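Local coordinates for protein putative Scyalone Dehydratase (Novosphingobium aromaticivorans DSM 12444, PDB 3EF8) that is of unproven function but is probably a lyase of the SnoaL-like, NTF2-type family, perhaps acting as a scytalone dehydratase-like dehydratase, at residues Asp114-Val119 against Trp123-Arg128. Numbering follows the deposited sequence.
Sequences DTVVKV and WKFKRR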
loop_
_atom_site.group_PDB
_atom_site.type_symbol
_atom_site.label_atom_id
_atom_site.label_comp_id
_atom_site.label_asym_id
_atom_site.label_seq_id
_atom_site.Cartn_x
_atom_site.Cartn_y
_atom_site.Cartn_z
ATOM N N ASP A 114 -5.413 -16.182 1.834
ATOM C CA ASP A 114 -4.809 -17.061 0.878
ATOM C C ASP A 114 -3.984 -18.162 1.526
ATOM O O ASP A 114 -3.469 -18.002 2.637
ATOM C CB ASP A 114 -3.847 -16.246 -0.028
ATOM C CG ASP A 114 -4.526 -15.105 -0.803
ATOM O OD1 ASP A 114 -5.681 -15.284 -1.275
ATOM O OD2 ASP A 114 -3.838 -14.051 -0.957
ATOM N N THR A 115 -3.900 -19.297 0.839
ATOM C CA THR A 115 -2.855 -20.281 1.079
ATOM C C THR A 115 -2.066 -20.432 -0.201
ATOM O O THR A 115 -2.653 -20.651 -1.297
ATOM C CB THR A 115 -3.445 -21.650 1.506
ATOM O OG1 THR A 115 -4.159 -21.473 2.739
ATOM C CG2 THR A 115 -2.321 -22.731 1.668
ATOM N N VAL A 116 -0.767 -20.247 -0.057
ATOM C CA VAL A 116 0.206 -20.355 -1.112
ATOM C C VAL A 116 1.129 -21.560 -0.842
ATOM O O VAL A 116 1.409 -21.932 0.303
ATOM C CB VAL A 116 0.993 -19.023 -1.295
ATOM C CG1 VAL A 116 0.007 -17.909 -1.701
ATOM C CG2 VAL A 116 1.768 -18.661 -0.064
ATOM N N VAL A 117 1.551 -22.191 -1.928
ATOM C CA VAL A 117 2.451 -23.342 -1.867
ATOM C C VAL A 117 3.574 -23.144 -2.837
ATOM O O VAL A 117 3.400 -22.545 -3.876
ATOM C CB VAL A 117 1.683 -24.668 -2.168
ATOM C CG1 VAL A 117 0.676 -24.959 -1.051
ATOM C CG2 VAL A 117 0.998 -24.591 -3.553
ATOM N N LYS A 118 4.742 -23.674 -2.497
ATOM C CA LYS A 118 5.911 -23.547 -3.339
ATOM C C LYS A 118 6.154 -24.828 -4.101
ATOM O O LYS A 118 6.321 -25.899 -3.516
ATOM C CB LYS A 118 7.138 -23.168 -2.543
ATOM C CG LYS A 118 8.220 -22.533 -3.352
ATOM C CD LYS A 118 9.508 -22.352 -2.566
ATOM C CE LYS A 118 10.591 -21.672 -3.414
ATOM N NZ LYS A 118 11.927 -21.591 -2.749
ATOM N N VAL A 119 6.161 -24.688 -5.412
ATOM C CA VAL A 119 6.313 -25.843 -6.303
ATOM C C VAL A 119 7.375 -25.562 -7.344
ATOM O O VAL A 119 7.304 -24.581 -8.055
ATOM C CB VAL A 119 4.985 -26.205 -6.924
ATOM C CG1 VAL A 119 4.024 -26.699 -5.853
ATOM C CG2 VAL A 119 4.351 -25.070 -7.662
ATOM N N TRP A 123 6.243 -19.921 -5.973
ATOM C CA TRP A 123 5.034 -19.836 -5.170
ATOM C C TRP A 123 3.828 -19.684 -6.056
ATOM O O TRP A 123 3.835 -18.944 -7.036
ATOM C CB TRP A 123 5.129 -18.669 -4.164
ATOM C CG TRP A 123 6.141 -18.938 -3.044
ATOM C CD1 TRP A 123 7.431 -18.556 -3.002
ATOM C CD2 TRP A 123 5.907 -19.684 -1.829
ATOM N NE1 TRP A 123 8.033 -18.981 -1.830
ATOM C CE2 TRP A 123 7.117 -19.703 -1.116
ATOM C CE3 TRP A 123 4.806 -20.349 -1.302
ATOM C CZ2 TRP A 123 7.236 -20.315 0.129
ATOM C CZ3 TRP A 123 4.938 -20.963 -0.064
ATOM C CH2 TRP A 123 6.137 -20.938 0.623
ATOM N N LYS A 124 2.787 -20.382 -5.682
ATOM C CA LYS A 124 1.514 -20.388 -6.375
ATOM C C LYS A 124 0.394 -20.395 -5.387
ATOM O O LYS A 124 0.548 -20.846 -4.256
ATOM C CB LYS A 124 1.398 -21.631 -7.288
ATOM C CG LYS A 124 2.435 -21.634 -8.393
ATOM C CD LYS A 124 2.183 -22.771 -9.343
ATOM C CE LYS A 124 3.187 -22.766 -10.459
ATOM N NZ LYS A 124 2.970 -24.004 -11.301
ATOM N N PHE A 125 -0.736 -19.865 -5.825
ATOM C CA PHE A 125 -1.937 -19.963 -5.040
ATOM C C PHE A 125 -2.543 -21.339 -5.027
ATOM O O PHE A 125 -2.804 -21.922 -6.066
ATOM C CB PHE A 125 -3.036 -18.976 -5.463
ATOM C CG PHE A 125 -2.628 -17.508 -5.290
ATOM C CD1 PHE A 125 -2.587 -16.936 -4.034
ATOM C CD2 PHE A 125 -2.334 -16.701 -6.401
ATOM C CE1 PHE A 125 -2.247 -15.598 -3.871
ATOM C CE2 PHE A 125 -1.956 -15.386 -6.247
ATOM C CZ PHE A 125 -1.967 -14.831 -4.987
ATOM N N LYS A 126 -2.835 -21.820 -3.822
ATOM C CA LYS A 126 -3.651 -23.043 -3.669
ATOM C C LYS A 126 -5.093 -22.692 -3.310
ATOM O O LYS A 126 -6.035 -23.296 -3.775
ATOM C CB LYS A 126 -3.043 -24.003 -2.652
ATOM C CG LYS A 126 -3.842 -25.309 -2.556
ATOM C CD LYS A 126 -2.902 -26.484 -2.346
ATOM C CE LYS A 126 -3.643 -27.835 -2.284
ATOM N NZ LYS A 126 -4.499 -27.934 -1.103
ATOM N N ARG A 127 -5.273 -21.666 -2.474
ATOM C CA ARG A 127 -6.586 -21.137 -2.178
ATOM C C ARG A 127 -6.518 -19.624 -2.057
ATOM O O ARG A 127 -5.571 -19.100 -1.498
ATOM C CB ARG A 127 -7.171 -21.697 -0.864
ATOM C CG ARG A 127 -8.581 -21.187 -0.624
ATOM C CD ARG A 127 -9.317 -21.948 0.516
ATOM N NE ARG A 127 -10.491 -21.192 0.976
ATOM C CZ ARG A 127 -11.692 -21.313 0.425
ATOM N NH1 ARG A 127 -11.858 -22.155 -0.587
ATOM N NH2 ARG A 127 -12.712 -20.601 0.856
ATOM N N ARG A 128 -7.517 -18.943 -2.620
ATOM C CA ARG A 128 -7.763 -17.517 -2.358
ATOM C C ARG A 128 -9.193 -17.318 -1.954
ATOM O O ARG A 128 -10.118 -17.745 -2.675
ATOM C CB ARG A 128 -7.519 -16.618 -3.567
ATOM C CG ARG A 128 -6.210 -16.735 -4.208
ATOM C CD ARG A 128 -5.859 -15.452 -4.938
ATOM N NE ARG A 128 -5.399 -14.433 -3.985
ATOM C CZ ARG A 128 -4.794 -13.307 -4.304
ATOM N NH1 ARG A 128 -4.697 -12.926 -5.565
ATOM N NH2 ARG A 128 -4.277 -12.575 -3.353
HETATM O O HOH W 1 6.258 -24.388 -10.971
#
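The side chain of Lys118 slants across one face of the Trp123 indole. Lys118 CB sits 3.6 Å from the centroid of the Trp123 six-membered ring, 6° off the ring normal, a CH-pi contact. CG moves on to CE2 and NE1 of Trp123. Lys118 CD stays 3.8 Å from NE1 of Trp123, and CE is still near that nitrogen. CG stands anti to the backbone N (chi1 -158°) and the chain beyond is extended, which lets its carbons run across the indole. NZ then passes the ring and makes a salt bridge to Glu9. Trp123 NE1 hydrogen-bonds to the same carboxylate, which probably helps to fix the indole. With an alanine in place of Trp123, the Lys118 methylenes and Val116 CG2 would probably lose their aromatic partner, and Glu9 one of its donors.

The two strands form the antiparallel hairpin 106-119/122-136 of the NTF2-like fold. Helix 3-25 covers the side carrying Val116, Trp123 and Phe125. A classic bulge interrupts the pairing: Lys126 and Arg127 both face Thr115. Thr115 O accepts from Lys126 N (2.8 Å) and from Arg127 N (3.0 Å). The chain turns a corner at Lys126. Val116 divides its methyls between two rings: CG2 packs on CE3 of Trp123, and Val116 CG1 lies 3.6 Å from CD1 of Phe125.

Past the bulge, Arg128 and Asp114 form a salt bridge in which NE and NH2 each take one carboxylate oxygen. Arg128 NE reaches Asp114 OD1 at 2.9 Å, nearly straight, from above the carboxylate plane. Arg128 NH2 meets Asp114 OD2 at 2.8 Å on its syn side, tilted out of the carboxylate plane. Carboxylate and guanidinium planes are 54° apart. The Phe125 ring lies against one face of the guanidinium, with Phe125 CZ over the centre of the group. Tyr20 and Tyr112 add cation-pi contacts to this buried arginine.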